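Local coordinates for protein putative Nitroreductase (Anabaena variabilis ATCC 29413, PDB 3EO7) that binds flavin mononucleotide and probably acts as an oxidoreductase of the nitroreductase family, at residues Ile318-Gly321 and Asp326-Ile329; Phe347-Ala352 and Leu474-Ser479; Lys351-Phe356 and Asn468-Gln473. All coordinates share one frame; numbering follows the deposited sequence.

Contact 1: Ile318-Gly321 and Asp326-Ile329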
loop_
_atom_site.group_PDB
_atom_site.type_symbol
_atom_site.label_atom_id
_atom_site.label_comp_id
_atom_site.label_asym_id
_atom_site.label_seq_id
_atom_site.Cartn_x
_atom_site.Cartn_y
_atom_site.Cartn_z
ATOM N N ILE A 318 -15.652 -13.559 4.527
ATOM C CA ILE A 318 -16.024 -13.374 3.130
ATOM C C ILE A 318 -15.607 -14.647 2.401
ATOM O O ILE A 318 -14.489 -15.132 2.583
ATOM C CB ILE A 318 -15.284 -12.162 2.500
ATOM C CG1 ILE A 318 -15.764 -10.852 3.126
ATOM C CG2 ILE A 318 -15.493 -12.101 0.999
ATOM C CD1 ILE A 318 -15.041 -9.601 2.632
ATOM N N TYR A 319 -16.506 -15.187 1.582
ATOM C CA TYR A 319 -16.218 -16.385 0.782
ATOM C C TYR A 319 -15.675 -15.927 -0.555
ATOM O O TYR A 319 -16.349 -15.195 -1.276
ATOM C CB TYR A 319 -17.455 -17.243 0.593
ATOM C CG TYR A 319 -17.181 -18.448 -0.284
ATOM C CD1 TYR A 319 -16.196 -19.374 0.062
ATOM C CD2 TYR A 319 -17.907 -18.656 -1.444
ATOM C CE1 TYR A 319 -15.953 -20.496 -0.741
ATOM C CE2 TYR A 319 -17.680 -19.765 -2.235
ATOM C CZ TYR A 319 -16.709 -20.671 -1.891
ATOM O OH TYR A 319 -16.524 -21.760 -2.724
ATOM N N TRP A 320 -14.443 -16.341 -0.856
ATOM C CA TRP A 320 -13.764 -15.922 -2.088
ATOM C C TRP A 320 -13.859 -16.884 -3.270
ATOM O O TRP A 320 -13.139 -16.707 -4.250
ATOM C CB TRP A 320 -12.300 -15.625 -1.783
ATOM C CG TRP A 320 -12.120 -14.432 -0.881
ATOM C CD1 TRP A 320 -11.820 -14.434 0.454
ATOM C CD2 TRP A 320 -12.238 -13.073 -1.270
ATOM N NE1 TRP A 320 -11.719 -13.133 0.920
ATOM C CE2 TRP A 320 -11.975 -12.279 -0.123
ATOM C CE3 TRP A 320 -12.507 -12.430 -2.489
ATOM C CZ2 TRP A 320 -12.011 -10.893 -0.161
ATOM C CZ3 TRP A 320 -12.508 -11.038 -2.524
ATOM C CH2 TRP A 320 -12.241 -10.292 -1.370
ATOM N N GLY A 321 -14.762 -17.869 -3.199
ATOM C CA GLY A 321 -14.959 -18.831 -4.275
ATOM C C GLY A 321 -13.991 -19.984 -4.226
ATOM O O GLY A 321 -12.974 -19.955 -3.518
ATOM N N ASP A 326 -13.147 -15.965 -6.974
ATOM C CA ASP A 326 -13.843 -14.686 -6.858
ATOM C C ASP A 326 -12.884 -13.576 -6.406
ATOM O O ASP A 326 -13.129 -12.408 -6.681
ATOM C CB ASP A 326 -15.088 -14.821 -5.975
ATOM C CG ASP A 326 -16.093 -15.838 -6.539
ATOM O OD1 ASP A 326 -16.385 -15.791 -7.753
ATOM O OD2 ASP A 326 -16.610 -16.673 -5.773
ATOM N N LEU A 327 -11.812 -13.952 -5.709
ATOM C CA LEU A 327 -10.758 -13.012 -5.348
ATOM C C LEU A 327 -10.075 -12.592 -6.652
ATOM O O LEU A 327 -9.826 -11.408 -6.869
ATOM C CB LEU A 327 -9.774 -13.636 -4.378
ATOM C CG LEU A 327 -8.596 -12.719 -4.004
ATOM C CD1 LEU A 327 -9.015 -11.329 -3.441
ATOM C CD2 LEU A 327 -7.668 -13.483 -3.057
ATOM N N GLU A 328 -9.803 -13.553 -7.540
ATOM C CA GLU A 328 -9.229 -13.207 -8.854
ATOM C C GLU A 328 -10.096 -12.266 -9.670
ATOM O O GLU A 328 -9.615 -11.254 -10.193
ATOM C CB GLU A 328 -8.947 -14.452 -9.679
ATOM C CG GLU A 328 -7.885 -15.300 -9.080
ATOM C CD GLU A 328 -7.127 -16.129 -10.121
ATOM O OE1 GLU A 328 -6.463 -15.569 -11.062
ATOM O OE2 GLU A 328 -7.177 -17.359 -9.956
ATOM N N ILE A 329 -11.374 -12.582 -9.755
ATOM C CA ILE A 329 -12.305 -11.766 -10.518
ATOM C C ILE A 329 -12.390 -10.350 -9.917
ATOM O O ILE A 329 -12.336 -9.348 -10.639
ATOM C CB ILE A 329 -13.701 -12.407 -10.546
ATOM C CG1 ILE A 329 -13.669 -13.703 -11.379
ATOM C CG2 ILE A 329 -14.725 -11.430 -11.109
ATOM C CD1 ILE A 329 -14.957 -14.548 -11.236
HETATM O O HOH W 1 -17.732 -15.765 -3.630
#

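Contact 2: Phe347-Ala352 and Leu474-Ser479. With FMN (flavin mononucleotide), chain B.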
loop_
_atom_site.group_PDB
_atom_site.type_symbol
_atom_site.label_atom_id
_atom_site.label_comp_id
_atom_site.label_asym_id
_atom_site.label_seq_id
_atom_site.Cartn_x
_atom_site.Cartn_y
_atom_site.Cartn_z
ATOM N N PHE A 347 -24.674 -3.646 8.855
ATOM C CA PHE A 347 -23.596 -3.832 9.818
ATOM C C PHE A 347 -22.803 -5.097 9.448
ATOM O O PHE A 347 -21.571 -5.100 9.546
ATOM C CB PHE A 347 -24.139 -3.868 11.238
ATOM C CG PHE A 347 -23.094 -3.940 12.304
ATOM C CD1 PHE A 347 -21.927 -3.196 12.242
ATOM C CD2 PHE A 347 -23.294 -4.748 13.412
ATOM C CE1 PHE A 347 -20.984 -3.271 13.241
ATOM C CE2 PHE A 347 -22.336 -4.809 14.424
ATOM C CZ PHE A 347 -21.195 -4.057 14.330
ATOM N N ASP A 348 -23.493 -6.135 8.985
ATOM C CA ASP A 348 -22.778 -7.335 8.509
ATOM C C ASP A 348 -21.767 -7.025 7.390
ATOM O O ASP A 348 -20.682 -7.623 7.337
ATOM C CB ASP A 348 -23.744 -8.424 8.047
ATOM C CG ASP A 348 -24.350 -9.211 9.209
ATOM O OD1 ASP A 348 -23.909 -9.065 10.374
ATOM O OD2 ASP A 348 -25.282 -9.994 8.928
ATOM N N GLU A 349 -22.124 -6.114 6.484
ATOM C CA GLU A 349 -21.209 -5.725 5.416
ATOM C C GLU A 349 -19.969 -5.062 6.010
ATOM O O GLU A 349 -18.843 -5.366 5.637
ATOM C CB GLU A 349 -21.899 -4.801 4.410
ATOM C CG GLU A 349 -22.780 -5.556 3.411
ATOM C CD GLU A 349 -23.716 -4.677 2.582
ATOM O OE1 GLU A 349 -24.018 -3.535 3.014
ATOM O OE2 GLU A 349 -24.202 -5.185 1.520
ATOM N N LEU A 350 -20.171 -4.108 6.919
ATOM C CA LEU A 350 -19.043 -3.434 7.553
ATOM C C LEU A 350 -18.183 -4.454 8.290
ATOM O O LEU A 350 -16.977 -4.423 8.173
ATOM C CB LEU A 350 -19.516 -2.344 8.534
ATOM C CG LEU A 350 -18.387 -1.593 9.257
ATOM C CD1 LEU A 350 -17.476 -0.866 8.242
ATOM C CD2 LEU A 350 -18.993 -0.639 10.295
ATOM N N LYS A 351 -18.810 -5.334 9.075
ATOM C CA LYS A 351 -18.050 -6.361 9.806
ATOM C C LYS A 351 -17.225 -7.244 8.865
ATOM O O LYS A 351 -16.084 -7.601 9.188
ATOM C CB LYS A 351 -18.946 -7.224 10.680
ATOM C CG LYS A 351 -19.443 -6.511 11.942
ATOM C CD LYS A 351 -20.352 -7.378 12.816
ATOM C CE LYS A 351 -21.693 -7.650 12.167
ATOM N NZ LYS A 351 -22.628 -8.382 13.122
ATOM N N ALA A 352 -17.804 -7.617 7.726
ATOM C CA ALA A 352 -17.110 -8.479 6.752
ATOM C C ALA A 352 -15.858 -7.769 6.203
ATOM O O ALA A 352 -14.789 -8.396 6.086
ATOM C CB ALA A 352 -18.058 -8.916 5.636
ATOM N N LEU A 474 -18.080 -7.546 -2.203
ATOM C CA LEU A 474 -19.417 -7.395 -1.625
ATOM C C LEU A 474 -20.346 -6.445 -2.402
ATOM O O LEU A 474 -21.398 -6.077 -1.879
ATOM C CB LEU A 474 -19.305 -6.954 -0.162
ATOM C CG LEU A 474 -18.584 -7.937 0.788
ATOM C CD1 LEU A 474 -18.702 -7.450 2.220
ATOM C CD2 LEU A 474 -19.113 -9.341 0.677
ATOM N N ASN A 475 -19.959 -6.062 -3.625
ATOM C CA ASN A 475 -20.786 -5.195 -4.485
ATOM C C ASN A 475 -21.032 -3.832 -3.874
ATOM O O ASN A 475 -22.088 -3.211 -4.072
ATOM C CB ASN A 475 -22.119 -5.876 -4.784
ATOM C CG ASN A 475 -21.940 -7.213 -5.469
ATOM O OD1 ASN A 475 -22.473 -8.227 -5.026
ATOM N ND2 ASN A 475 -21.152 -7.227 -6.521
ATOM N N LEU A 476 -20.029 -3.361 -3.156
ATOM C CA LEU A 476 -20.059 -2.061 -2.512
ATOM C C LEU A 476 -19.146 -1.094 -3.260
ATOM O O LEU A 476 -18.424 -1.481 -4.201
ATOM C CB LEU A 476 -19.602 -2.188 -1.061
ATOM C CG LEU A 476 -20.385 -3.156 -0.169
ATOM C CD1 LEU A 476 -19.700 -3.174 1.225
ATOM C CD2 LEU A 476 -21.862 -2.809 -0.105
ATOM N N GLY A 477 -19.235 0.172 -2.878
ATOM C CA GLY A 477 -18.391 1.249 -3.410
ATOM C C GLY A 477 -17.280 1.569 -2.426
ATOM O O GLY A 477 -17.447 1.415 -1.214
ATOM N N VAL A 478 -16.129 1.975 -2.960
ATOM C CA VAL A 478 -14.976 2.276 -2.142
ATOM C C VAL A 478 -14.028 3.219 -2.855
ATOM O O VAL A 478 -13.896 3.181 -4.069
ATOM C CB VAL A 478 -14.209 0.961 -1.765
ATOM C CG1 VAL A 478 -13.751 0.188 -3.038
ATOM C CG2 VAL A 478 -12.997 1.246 -0.803
ATOM N N SER A 479 -13.385 4.089 -2.084
ATOM C CA SER A 479 -12.328 4.907 -2.613
ATOM C C SER A 479 -11.439 5.448 -1.514
ATOM O O SER A 479 -11.924 5.982 -0.524
ATOM C CB SER A 479 -12.870 6.091 -3.426
ATOM O OG SER A 479 -11.791 6.846 -4.003
HETATM N N1 FMN B . -9.981 9.082 -5.664
HETATM C C2 FMN B . -10.718 10.231 -5.431
HETATM O O2 FMN B . -11.743 10.462 -6.064
HETATM N N3 FMN B . -10.349 11.185 -4.521
HETATM C C4 FMN B . -9.196 11.088 -3.802
HETATM O O4 FMN B . -9.010 11.886 -2.864
HETATM C C4A FMN B . -8.423 9.945 -4.000
HETATM N N5 FMN B . -7.217 9.809 -3.341
HETATM C C5A FMN B . -6.483 8.613 -3.474
HETATM C C6 FMN B . -5.323 8.387 -2.741
HETATM C C7 FMN B . -4.583 7.214 -2.888
HETATM C C7M FMN B . -3.377 6.943 -1.976
HETATM C C8 FMN B . -5.005 6.238 -3.782
HETATM C C8M FMN B . -4.359 4.870 -3.846
HETATM C C9 FMN B . -6.178 6.437 -4.533
HETATM C C9A FMN B . -6.915 7.624 -4.376
HETATM N N10 FMN B . -8.070 7.833 -5.121
HETATM C C10 FMN B . -8.821 8.961 -4.929
HETATM C "C1'" FMN B . -8.444 6.925 -6.275
HETATM C "C2'" FMN B . -7.609 7.155 -7.518
HETATM O "O2'" FMN B . -8.098 8.316 -8.224
HETATM C "C3'" FMN B . -7.658 5.904 -8.393
HETATM O "O3'" FMN B . -6.989 4.822 -7.737
HETATM C "C4'" FMN B . -7.103 6.112 -9.815
HETATM O "O4'" FMN B . -7.887 7.102 -10.537
HETATM C "C5'" FMN B . -7.094 4.797 -10.570
HETATM O "O5'" FMN B . -8.374 4.232 -10.664
HETATM P P FMN B . -8.701 2.790 -10.101
HETATM O O1P FMN B . -8.503 2.825 -8.589
HETATM O O2P FMN B . -10.157 2.550 -10.484
HETATM O O3P FMN B . -7.798 1.776 -10.739
HETATM O O HOH W 2 -23.118 -7.106 0.007
#

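Contact 3: Lys351-Phe356 and Asn468-Gln473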
loop_
_atom_site.group_PDB
_atom_site.type_symbol
_atom_site.label_atom_id
_atom_site.label_comp_id
_atom_site.label_asym_id
_atom_site.label_seq_id
_atom_site.Cartn_x
_atom_site.Cartn_y
_atom_site.Cartn_z
ATOM N N LYS A 351 -18.810 -5.334 9.075
ATOM C CA LYS A 351 -18.050 -6.361 9.806
ATOM C C LYS A 351 -17.225 -7.244 8.865
ATOM O O LYS A 351 -16.084 -7.601 9.188
ATOM C CB LYS A 351 -18.946 -7.224 10.680
ATOM C CG LYS A 351 -19.443 -6.511 11.942
ATOM C CD LYS A 351 -20.352 -7.378 12.816
ATOM C CE LYS A 351 -21.693 -7.650 12.167
ATOM N NZ LYS A 351 -22.628 -8.382 13.122
ATOM N N ALA A 352 -17.804 -7.617 7.726
ATOM C CA ALA A 352 -17.110 -8.479 6.752
ATOM C C ALA A 352 -15.858 -7.769 6.203
ATOM O O ALA A 352 -14.789 -8.396 6.086
ATOM C CB ALA A 352 -18.058 -8.916 5.636
ATOM N N LEU A 353 -15.990 -6.471 5.881
ATOM C CA LEU A 353 -14.854 -5.669 5.391
ATOM C C LEU A 353 -13.726 -5.658 6.417
ATOM O O LEU A 353 -12.554 -5.872 6.081
ATOM C CB LEU A 353 -15.275 -4.230 5.085
ATOM C CG LEU A 353 -16.359 -4.025 4.054
ATOM C CD1 LEU A 353 -16.647 -2.524 3.897
ATOM C CD2 LEU A 353 -15.941 -4.672 2.762
ATOM N N LEU A 354 -14.091 -5.416 7.684
ATOM C CA LEU A 354 -13.100 -5.360 8.757
ATOM C C LEU A 354 -12.456 -6.727 8.981
ATOM O O LEU A 354 -11.266 -6.824 9.299
ATOM C CB LEU A 354 -13.731 -4.843 10.046
ATOM C CG LEU A 354 -14.242 -3.404 10.016
ATOM C CD1 LEU A 354 -14.950 -3.026 11.378
ATOM C CD2 LEU A 354 -13.089 -2.450 9.672
ATOM N N ASP A 355 -13.247 -7.773 8.855
ATOM C CA ASP A 355 -12.745 -9.127 9.070
ATOM C C ASP A 355 -11.668 -9.490 8.047
ATOM O O ASP A 355 -10.611 -9.985 8.408
ATOM C CB ASP A 355 -13.900 -10.129 8.984
ATOM C CG ASP A 355 -13.473 -11.535 9.361
ATOM O OD1 ASP A 355 -13.140 -11.757 10.538
ATOM O OD2 ASP A 355 -13.503 -12.416 8.461
ATOM N N PHE A 356 -11.934 -9.207 6.776
ATOM C CA PHE A 356 -10.984 -9.542 5.727
ATOM C C PHE A 356 -9.717 -8.690 5.859
ATOM O O PHE A 356 -8.620 -9.151 5.597
ATOM C CB PHE A 356 -11.585 -9.409 4.349
ATOM C CG PHE A 356 -10.586 -9.675 3.258
ATOM C CD1 PHE A 356 -10.126 -10.970 3.062
ATOM C CD2 PHE A 356 -10.104 -8.679 2.449
ATOM C CE1 PHE A 356 -9.185 -11.256 2.076
ATOM C CE2 PHE A 356 -9.163 -8.966 1.432
ATOM C CZ PHE A 356 -8.699 -10.259 1.264
ATOM N N ASN A 468 -10.486 -2.245 -0.053
ATOM C CA ASN A 468 -10.992 -1.990 -1.393
ATOM C C ASN A 468 -11.488 -3.297 -2.061
ATOM O O ASN A 468 -12.573 -3.343 -2.612
ATOM C CB ASN A 468 -9.954 -1.299 -2.308
ATOM C CG ASN A 468 -9.907 0.219 -2.128
ATOM O OD1 ASN A 468 -10.253 0.962 -3.056
ATOM N ND2 ASN A 468 -9.486 0.686 -0.954
ATOM N N LEU A 469 -10.673 -4.341 -1.987
ATOM C CA LEU A 469 -11.008 -5.637 -2.590
ATOM C C LEU A 469 -12.232 -6.241 -1.909
ATOM O O LEU A 469 -13.172 -6.698 -2.593
ATOM C CB LEU A 469 -9.799 -6.562 -2.547
ATOM C CG LEU A 469 -8.649 -6.185 -3.501
ATOM C CD1 LEU A 469 -7.395 -7.060 -3.225
ATOM C CD2 LEU A 469 -9.099 -6.253 -4.969
ATOM N N ALA A 470 -12.268 -6.199 -0.589
ATOM C CA ALA A 470 -13.439 -6.702 0.134
ATOM C C ALA A 470 -14.717 -5.954 -0.266
ATOM O O ALA A 470 -15.769 -6.578 -0.456
ATOM C CB ALA A 470 -13.227 -6.675 1.656
ATOM N N ALA A 471 -14.632 -4.638 -0.390
ATOM C CA ALA A 471 -15.783 -3.818 -0.752
ATOM C C ALA A 471 -16.296 -4.248 -2.105
ATOM O O ALA A 471 -17.479 -4.491 -2.274
ATOM C CB ALA A 471 -15.411 -2.295 -0.769
ATOM N N ILE A 472 -15.404 -4.330 -3.089
ATOM C CA ILE A 472 -15.791 -4.728 -4.440
ATOM C C ILE A 472 -16.377 -6.137 -4.473
ATOM O O ILE A 472 -17.387 -6.359 -5.137
ATOM C CB ILE A 472 -14.607 -4.598 -5.427
ATOM C CG1 ILE A 472 -14.153 -3.127 -5.537
ATOM C CG2 ILE A 472 -14.970 -5.263 -6.800
ATOM C CD1 ILE A 472 -15.247 -2.118 -5.941
ATOM N N GLN A 473 -15.788 -7.081 -3.735
ATOM C CA GLN A 473 -16.338 -8.428 -3.638
ATOM C C GLN A 473 -17.772 -8.446 -3.132
ATOM O O GLN A 473 -18.569 -9.254 -3.583
ATOM C CB GLN A 473 -15.476 -9.277 -2.725
ATOM C CG GLN A 473 -15.983 -10.702 -2.417
ATOM C CD GLN A 473 -16.131 -11.594 -3.631
ATOM O OE1 GLN A 473 -15.500 -11.375 -4.666
ATOM N NE2 GLN A 473 -16.962 -12.642 -3.498
#

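Contact 1: Ile318-Gly321 and Asp326-Ile329
The carbonyl oxygen of W320, in the loop before helix 325-333, closes back on the first turn of that helix in an FMN-binding chain of the nitroreductase family, accepting the backbone N-H groups of D326 and L327. D326 N gives W320 O its stronger bond, 2.8 Å long. The bond is bent, with 137° at the hydrogen, and the donor is tilted 34° from the carbonyl plane. L327 N also points at W320 O, but at 3.4 Å this second bond is weak. W320 N, I318 O and I318 N are satisfied outside the two segments: the side-chain amide of Q366 bonds both W320 N and I318 O, while I318 N is bonded to Y363 OH. A water donates to Y319 O at 2.8 Å and also to D326 OD2, though this bridge uses one of two deposited conformers of D326 and is less certain. The side chains beside this turn pack apolarly. The indole of W320 is held between two aliphatic groups, with I318 CG2 3.7 Å above the plane on one face and L327 on the opposite face. L327 reaches it because CG stands anti to its backbone N (chi1 177°), which carries CD1 over the six-membered ring, 3.9 Å from the centroid and offset toward the rim.

Contact 2: Phe347-Ala352 and Leu474-Ser479
L474 and A352 meet through single methyl groups, L474 CD1 lying 3.8 Å from A352 CB. The same CD1 sits 4.0 Å from E349 O, so it touches a main-chain carbonyl as well as a side chain of helix 347-358. One turn back, the side chain of E349 runs obliquely across L476: L476 CD2 packs against the carboxylate, 3.7 Å from E349 OE2, a van der Waals contact between a methyl and a charged group. The polar end of E349 is engaged in other ways. A water donates to E349 OE2 at 2.7 Å and to L474 O at 2.8 Å, bridging the two segments, while E349 OE1 takes a salt bridge from R509 and a bond from T346 N just before the helix. The two leucines flank a Schellman motif that ends helix 452-473. N475, with positive phi, is its C-prime residue; N475 N pairs with I472 O and L476 N with A471 O, and the reversal probably helps L474 and L476 both to point at helix 347-358. From L476 the chain straightens into strand 477-481, which hydrogen-bonds to strand 500-508 through G477 with G508 and S479 with T506. V478 packs back on A471 and I472 of the preceding helix, and S479, belonging to the flavin pocket, brings OG to 3.3 Å from FMN N1.

Contact 3: Lys351-Phe356 and Asn468-Gln473
L353 and F356, one helical turn apart, close on A470 from helix 347-358. Their first torsions differ: in L353, CG is anti to the carbonyl carbon (chi1 -59°), whereas in F356 it is anti to the backbone N (chi1 177°), and from these different starting directions both side chains converge on the A470 methyl. The CD2 branch of L353 rests on the backbone of the facing helix, 3.4 Å from A471 N, and also meets the methyl A470 CB at 3.5 Å. F356 brings its ring obliquely to the same methyl, with CD2 3.8 Å from A470 CB. The helix segments run roughly antiparallel, their directions 141° apart, and their axes approach to 9.0 Å. Alanines at 470 and 471 let L353 rest on main-chain atoms here. The aromatic ring is fixed from other sides too: R466 makes a cation-pi contact with it, and Y363 meets it edge-to-face. Between 351-356 and 468-473 themselves there is no hydrogen bond, so this buried contact in the nitroreductase fold is apolar, while R466, earlier on helix 452-473, adds a hydrogen bond to F356 O.

In the fold
Contacts 2 and 3 are two levels of one interface, their centres 6 Å apart: helix 347-358 faces the end of helix 452-473 in contact 3 and its exit in contact 2. They touch where L474 CD1 lies 4.0 Å from L353 CD2 and where V478 CG2 packs 3.5 Å from N468 CG. Contact 1 joins from the side, 11 Å from contact 3 between centres; W320 CZ3 lies 3.5 Å from Q473 CB, and I318 CD1 is 3.7 Å from A352 O. The flavin is approached through S479 of contact 2. The side chain of A471 in contact 3 is about 12 Å from FMN, and the side chain of L327 in contact 1 is about 9 Å from that of FMN-binding R334.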